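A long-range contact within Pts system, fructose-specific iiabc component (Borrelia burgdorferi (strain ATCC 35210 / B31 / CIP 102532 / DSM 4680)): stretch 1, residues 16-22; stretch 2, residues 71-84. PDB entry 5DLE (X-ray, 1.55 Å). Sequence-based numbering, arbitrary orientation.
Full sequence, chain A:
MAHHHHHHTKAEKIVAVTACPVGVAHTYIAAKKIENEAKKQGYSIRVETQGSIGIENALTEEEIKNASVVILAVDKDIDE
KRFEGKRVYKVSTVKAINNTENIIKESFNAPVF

Stretch 1 (16-22) AVTACPV
Stretch 2, residues 71-84: ILAVDKDIDEKRFE

Parallel β-strands pair by a simple rule: one strand spends the NH and CO of alternate residues on its neighbour, and the bonds straddle residues of the partner. The fructose-specific PTS component of Borrelia burgdorferi offers a compact example. Strand 16-19 lies beside strand 71-74 with N-to-C directions only 2° apart and axes 4.6 Å apart at closest approach. The register is an offset of 55: CA-CA distances are 4.5 Å for Ala16 and Ile71, 4.9 Å for Val17 and Leu72, 4.7 Å for Thr18 and Ala73, and 4.5 Å for Ala19 and Val74. All eight residues are extended, with phi between -152° and -111° and psi between 92° and 157°.

Four backbone hydrogen bonds form the ladder. Val17 N donates to Ile71 O (2.9 Å), and Val17 O accepts from Ala73 N (2.8 Å), so Val17 brackets Leu72. Ala19 repeats the pattern two residues on: its N donates to Ala73 O (2.9 Å) and its O accepts from Asp75 N (2.8 Å), bracketing Val74. The last bond carries the pairing one residue past the strand, to where Asp75 (phi/psi -119°/23°) leaves the extended conformation. The same carbonyls also receive CA-H...O contacts, among them Ala16 CA to Ile71 O at 3.0 Å and Thr18 CA to Ala73 O at 3.2 Å.

Side chains alternate between two faces. On the face of Ala16, Thr18, Ile71 and Ala73 the register sets Ala16 CB 4.2 Å from Ile71 CB, and Thr18 CG2 lies 4.1 Å from Ala73 CB. Thr18 takes chi1 p, and its hydroxyl is hydrogen-bonded elsewhere in the structure. Ile71 is m,t, its end leading away from stretch 1.

The other face carries the larger apolar cluster. Val17, chi1 t, is buried and has 107 Å² covered by stretch 2. Val17 CG2 meets Leu72 CD2 at 3.8 Å and Phe83 CZ at 3.9 Å; Ile78 CD1 lies near both methyls, 3.9 Å from Val17 CG1 and 4.2 Å from Val17 CG2. Leu72 is m,t, Ile78 p,t, and Phe83 has chi1 m with chi2 -58°. Ala19, with just a methyl, packs CB against Val74 CG1 (3.8 Å; Val74 chi1 m) and Ile78 CG2 (4.0 Å). Thus the chain beyond the second strand folds back over this face, and Ile78 touches both Val17 and Ala19.

Polar side chains border this cluster. Arg82 NH2 approaches Val17 CG2 at 3.8 Å, while Arg82 NE donates to Asp79 O (3.1 Å), tying together the turn that leads into 3-10 segment 81-83. Lys76 (p,t,t,t) lays its aliphatic chain near Ala19, with Lys76 CE 4.1 Å from Ala19 CB. Beyond the strands, Cys20 (chi1 t) places SG 3.4 Å from Asp75 OD2, with Asp75 at chi1 m. Pro21 packs its CD 4.1 Å from Asp75 CB; lacking an NH, it suits a position after the ladder ends. Altogether the contact buries 565 Å², summed over both stretches.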

ATOM      1  N   ALA A  16       7.027  15.766 -12.097  1.00 13.57           N
ATOM      2  CA  ALA A  16       5.954  14.785 -12.130  1.00 13.33           C
ATOM      3  C   ALA A  16       4.948  15.086 -11.031  1.00 13.67           C
ATOM      4  O   ALA A  16       5.290  15.714 -10.014  1.00 14.46           O
ATOM      5  CB  ALA A  16       6.487  13.352 -11.935  1.00 13.26           C
ATOM      6  N   VAL A  17       3.707  14.607 -11.223  1.00 12.15           N
ATOM      7  CA  VAL A  17       2.723  14.557 -10.140  1.00 12.99           C
ATOM      8  C   VAL A  17       2.275  13.117 -10.042  1.00 12.89           C
ATOM      9  O   VAL A  17       1.945  12.507 -11.069  1.00 13.56           O
ATOM     10  CB  VAL A  17       1.490  15.448 -10.400  1.00 13.78           C
ATOM     11  CG1 VAL A  17       0.521  15.373  -9.231  1.00 16.41           C
ATOM     12  CG2 VAL A  17       1.884  16.903 -10.663  1.00 16.31           C
ATOM     13  N   THR A  18       2.234  12.572  -8.815  1.00 11.23           N
ATOM     14  CA  THR A  18       1.625  11.265  -8.633  1.00 11.12           C
ATOM     15  C   THR A  18       0.418  11.458  -7.726  1.00 13.80           C
ATOM     16  O   THR A  18       0.461  12.226  -6.757  1.00 15.51           O
ATOM     17  CB  THR A  18       2.587  10.239  -8.088  1.00 12.22           C
ATOM     18  OG1 THR A  18       2.945  10.547  -6.718  1.00 14.50           O
ATOM     19  CG2 THR A  18       3.839  10.138  -9.002  1.00 13.55           C
ATOM     20  N   ALA A  19      -0.685  10.796  -8.073  1.00 14.13           N
ATOM     21  CA  ALA A  19      -1.917  11.031  -7.317  1.00 15.14           C
ATOM     22  C   ALA A  19      -2.776   9.788  -7.383  1.00 14.72           C
ATOM     23  O   ALA A  19      -3.299   9.462  -8.430  1.00 16.81           O
ATOM     24  CB  ALA A  19      -2.677  12.234  -7.874  1.00 18.16           C
ATOM     25  N   CYS A  20      -2.917   9.105  -6.253  1.00 14.35           N
ATOM     26  CA  CYS A  20      -3.860   7.977  -6.144  1.00 12.91           C
ATOM     27  C   CYS A  20      -4.664   8.219  -4.878  1.00 13.87           C
ATOM     28  O   CYS A  20      -4.079   8.319  -3.794  1.00 18.33           O
ATOM     29  CB  CYS A  20      -3.091   6.673  -6.108  1.00 13.18           C
ATOM     30  SG  CYS A  20      -4.251   5.287  -5.815  1.00 13.78           S
ATOM     31  N   PRO A  21      -5.998   8.237  -4.953  1.00 13.90           N
ATOM     32  CA  PRO A  21      -6.786   8.562  -3.756  1.00 16.77           C
ATOM     33  C   PRO A  21      -7.138   7.342  -2.912  1.00 17.59           C
ATOM     34  O   PRO A  21      -8.196   7.317  -2.285  1.00 19.34           O
ATOM     35  CB  PRO A  21      -8.056   9.191  -4.343  1.00 17.51           C
ATOM     36  CG  PRO A  21      -8.238   8.434  -5.640  1.00 17.81           C
ATOM     37  CD  PRO A  21      -6.799   8.223  -6.181  1.00 15.33           C
ATOM     38  N   VAL A  22      -6.293   6.324  -2.905  1.00 12.91           N
ATOM     39  CA  VAL A  22      -6.395   5.187  -2.009  1.00 11.49           C
ATOM     40  C   VAL A  22      -5.146   5.209  -1.145  1.00 12.84           C
ATOM     41  O   VAL A  22      -4.053   4.889  -1.645  1.00 14.97           O
ATOM     42  CB  VAL A  22      -6.521   3.875  -2.765  1.00 13.35           C
ATOM     43  CG1 VAL A  22      -6.525   2.709  -1.762  1.00 12.91           C
ATOM     44  CG2 VAL A  22      -7.788   3.878  -3.557  1.00 14.98           C
ATOM     45  N   ILE A  71       5.341  14.525 -16.238  1.00 12.69           N
ATOM     46  CA  ILE A  71       4.776  13.179 -16.172  1.00 11.82           C
ATOM     47  C   ILE A  71       3.700  13.181 -15.095  1.00 12.36           C
ATOM     48  O   ILE A  71       3.960  13.534 -13.938  1.00 14.67           O
ATOM     49  CB  ILE A  71       5.850  12.120 -15.873  1.00 13.05           C
ATOM     50  CG1 ILE A  71       6.903  12.121 -16.981  1.00 17.80           C
ATOM     51  CG2 ILE A  71       5.220  10.694 -15.699  1.00 12.90           C
ATOM     52  CD1 ILE A  71       8.016  11.135 -16.708  1.00 19.32           C
ATOM     53  N   LEU A  72       2.483  12.821 -15.479  1.00 11.60           N
ATOM     54  CA  LEU A  72       1.368  12.760 -14.520  1.00 11.70           C
ATOM     55  C   LEU A  72       1.016  11.303 -14.351  1.00 15.00           C
ATOM     56  O   LEU A  72       0.567  10.670 -15.311  1.00 17.73           O
ATOM     57  CB  LEU A  72       0.161  13.524 -15.051  1.00 14.49           C
ATOM     58  CG  LEU A  72       0.395  14.990 -15.372  1.00 15.67           C
ATOM     59  CD1 LEU A  72      -0.901  15.655 -15.851  1.00 18.20           C
ATOM     60  CD2 LEU A  72       1.060  15.758 -14.188  1.00 15.78           C
ATOM     61  N   ALA A  73       1.193  10.782 -13.146  1.00 11.64           N
ATOM     62  CA  ALA A  73       0.841   9.396 -12.882  1.00 13.75           C
ATOM     63  C   ALA A  73      -0.323   9.475 -11.889  1.00 12.45           C
ATOM     64  O   ALA A  73      -0.114   9.571 -10.674  1.00 12.97           O
ATOM     65  CB  ALA A  73       2.045   8.616 -12.335  1.00 12.44           C
ATOM     66  N   VAL A  74      -1.558   9.478 -12.421  1.00 15.48           N
ATOM     67  CA  VAL A  74      -2.711   9.922 -11.646  1.00 13.88           C
ATOM     68  C   VAL A  74      -3.863   8.972 -11.869  1.00 17.15           C
ATOM     69  O   VAL A  74      -4.070   8.459 -12.981  1.00 17.14           O
ATOM     70  CB  VAL A  74      -3.116  11.377 -11.971  1.00 18.31           C
ATOM     71  CG1 VAL A  74      -1.953  12.326 -11.650  1.00 16.04           C
ATOM     72  CG2 VAL A  74      -3.437  11.562 -13.464  1.00 19.83           C
ATOM     73  N   ASP A  75      -4.605   8.752 -10.781  1.00 15.37           N
ATOM     74  CA  ASP A  75      -5.842   7.991 -10.809  1.00 16.31           C
ATOM     75  C   ASP A  75      -7.007   8.846 -10.357  1.00 21.07           C
ATOM     76  O   ASP A  75      -7.996   8.311  -9.833  1.00 22.69           O
ATOM     77  CB  ASP A  75      -5.756   6.791  -9.878  1.00 15.19           C
ATOM     78  CG  ASP A  75      -4.560   5.888 -10.169  1.00 16.07           C
ATOM     79  OD1 ASP A  75      -4.207   5.670 -11.352  1.00 19.03           O
ATOM     80  OD2 ASP A  75      -4.039   5.307  -9.196  1.00 19.40           O
ATOM     81  N   LYS A  76      -6.880  10.157 -10.468  1.00 21.68           N
ATOM     82  CA  LYS A  76      -7.930  11.120 -10.184  1.00 23.27           C
ATOM     83  C   LYS A  76      -7.601  12.352 -11.011  1.00 25.88           C
ATOM     84  O   LYS A  76      -6.472  12.509 -11.485  1.00 23.78           O
ATOM     85  CB  LYS A  76      -8.019  11.454  -8.688  1.00 26.13           C
ATOM     86  CG  LYS A  76      -6.774  12.157  -8.137  1.00 31.71           C
ATOM     87  CD  LYS A  76      -7.005  12.623  -6.700  1.00 39.79           C
ATOM     88  CE  LYS A  76      -6.089  13.799  -6.349  1.00 45.31           C
ATOM     89  NZ  LYS A  76      -6.233  14.263  -4.932  1.00 46.20           N
ATOM     90  N   ASP A  77      -8.599  13.209 -11.210  1.00 27.22           N
ATOM     91  CA  ASP A  77      -8.355  14.454 -11.931  1.00 27.65           C
ATOM     92  C   ASP A  77      -7.568  15.404 -11.047  1.00 28.65           C
ATOM     93  O   ASP A  77      -7.822  15.506  -9.846  1.00 32.80           O
ATOM     94  CB  ASP A  77      -9.677  15.086 -12.359  1.00 42.28           C
ATOM     95  CG  ASP A  77     -10.370  14.304 -13.465  1.00 52.25           C
ATOM     96  OD1 ASP A  77      -9.674  13.706 -14.314  1.00 53.52           O
ATOM     97  OD2 ASP A  77     -11.615  14.300 -13.502  1.00 60.21           O
ATOM     98  N   ILE A  78      -6.562  16.074 -11.632  1.00 26.90           N
ATOM     99  CA  ILE A  78      -5.782  17.079 -10.921  1.00 26.78           C
ATOM    100  C   ILE A  78      -5.834  18.351 -11.762  1.00 26.51           C
ATOM    101  O   ILE A  78      -6.336  18.345 -12.890  1.00 25.01           O
ATOM    102  CB  ILE A  78      -4.318  16.644 -10.675  1.00 20.95           C
ATOM    103  CG1 ILE A  78      -3.592  16.494 -12.013  1.00 22.54           C
ATOM    104  CG2 ILE A  78      -4.251  15.306  -9.890  1.00 22.53           C
ATOM    105  CD1 ILE A  78      -2.115  16.435 -11.842  1.00 23.46           C
ATOM    106  N   ASP A  79      -5.319  19.459 -11.208  1.00 28.65           N
ATOM    107  CA  ASP A  79      -5.291  20.674 -12.025  1.00 33.32           C
ATOM    108  C   ASP A  79      -4.175  20.555 -13.046  1.00 21.20           C
ATOM    109  O   ASP A  79      -3.011  20.332 -12.682  1.00 27.88           O
ATOM    110  CB  ASP A  79      -5.112  21.971 -11.240  1.00 45.04           C
ATOM    111  CG  ASP A  79      -4.970  23.207 -12.204  1.00 53.70           C
ATOM    112  OD1 ASP A  79      -3.867  23.831 -12.263  1.00 55.09           O
ATOM    113  OD2 ASP A  79      -5.952  23.511 -12.953  1.00 52.27           O
ATOM    114  N   GLU A  80      -4.549  20.697 -14.319  1.00 23.38           N
ATOM    115  CA  GLU A  80      -3.612  20.585 -15.427  1.00 24.18           C
ATOM    116  C   GLU A  80      -3.368  21.901 -16.161  1.00 25.82           C
ATOM    117  O   GLU A  80      -2.447  21.958 -16.984  1.00 23.13           O
ATOM    118  CB  GLU A  80      -4.099  19.517 -16.426  1.00 27.14           C
ATOM    119  CG  GLU A  80      -4.026  18.101 -15.855  1.00 28.03           C
ATOM    120  CD  GLU A  80      -4.544  16.989 -16.775  1.00 34.56           C
ATOM    121  OE1 GLU A  80      -4.544  17.149 -18.007  1.00 41.43           O
ATOM    122  OE2 GLU A  80      -4.961  15.936 -16.232  1.00 32.57           O
ATOM    123  N   LYS A  81      -4.139  22.973 -15.896  1.00 23.54           N
ATOM    124  CA  LYS A  81      -3.912  24.227 -16.628  1.00 22.64           C
ATOM    125  C   LYS A  81      -2.485  24.731 -16.448  1.00 22.28           C
ATOM    126  O   LYS A  81      -1.889  25.286 -17.388  1.00 22.28           O
ATOM    127  CB  LYS A  81      -4.927  25.290 -16.186  1.00 27.39           C
ATOM    128  CG  LYS A  81      -4.904  26.527 -17.083  1.00 37.47           C
ATOM    129  CD  LYS A  81      -6.099  27.453 -16.837  1.00 48.74           C
ATOM    130  CE  LYS A  81      -6.152  28.587 -17.871  1.00 55.75           C
ATOM    131  NZ  LYS A  81      -6.328  28.089 -19.273  1.00 55.83           N
ATOM    132  N   ARG A  82      -1.908  24.505 -15.264  1.00 22.31           N
ATOM    133  CA  ARG A  82      -0.529  24.889 -14.982  1.00 20.09           C
ATOM    134  C   ARG A  82       0.495  24.248 -15.906  1.00 19.28           C
ATOM    135  O   ARG A  82       1.639  24.705 -15.926  1.00 19.94           O
ATOM    136  CB  ARG A  82      -0.188  24.528 -13.538  1.00 19.97           C
ATOM    137  CG  ARG A  82      -0.449  23.058 -13.176  1.00 18.23           C
ATOM    138  CD  ARG A  82      -0.064  22.843 -11.726  1.00 19.56           C
ATOM    139  NE  ARG A  82      -0.575  21.572 -11.264  1.00 19.54           N
ATOM    140  CZ  ARG A  82      -0.035  20.842 -10.287  1.00 21.02           C
ATOM    141  NH1 ARG A  82       1.057  21.271  -9.674  1.00 18.69           N
ATOM    142  NH2 ARG A  82      -0.619  19.690  -9.920  1.00 20.62           N
ATOM    143  N   PHE A  83       0.142  23.202 -16.647  1.00 17.11           N
ATOM    144  CA  PHE A  83       1.088  22.546 -17.540  1.00 17.16           C
ATOM    145  C   PHE A  83       0.899  22.930 -19.010  1.00 17.76           C
ATOM    146  O   PHE A  83       1.539  22.331 -19.885  1.00 17.36           O
ATOM    147  CB  PHE A  83       0.979  21.026 -17.383  1.00 16.79           C
ATOM    148  CG  PHE A  83       1.109  20.558 -15.958  1.00 15.04           C
ATOM    149  CD1 PHE A  83       2.256  20.846 -15.216  1.00 16.77           C
ATOM    150  CD2 PHE A  83       0.091  19.843 -15.381  1.00 16.09           C
ATOM    151  CE1 PHE A  83       2.397  20.394 -13.910  1.00 16.40           C
ATOM    152  CE2 PHE A  83       0.196  19.417 -14.050  1.00 16.05           C
ATOM    153  CZ  PHE A  83       1.367  19.693 -13.320  1.00 15.25           C
ATOM    154  N   GLU A  84       0.038  23.895 -19.303  1.00 19.97           N
ATOM    155  CA  GLU A  84      -0.108  24.351 -20.686  1.00 20.50           C
ATOM    156  C   GLU A  84       1.241  24.729 -21.293  1.00 20.50           C
ATOM    157  O   GLU A  84       2.080  25.369 -20.645  1.00 20.22           O
ATOM    158  CB  GLU A  84      -1.038  25.560 -20.754  1.00 23.03           C
ATOM    159  CG  GLU A  84      -2.485  25.153 -20.619  1.00 28.12           C
ATOM    160  CD  GLU A  84      -3.419  26.338 -20.786  1.00 35.51           C
ATOM    161  OE1 GLU A  84      -2.923  27.466 -21.035  1.00 36.89           O
ATOM    162  OE2 GLU A  84      -4.645  26.122 -20.676  1.00 38.78           O
TER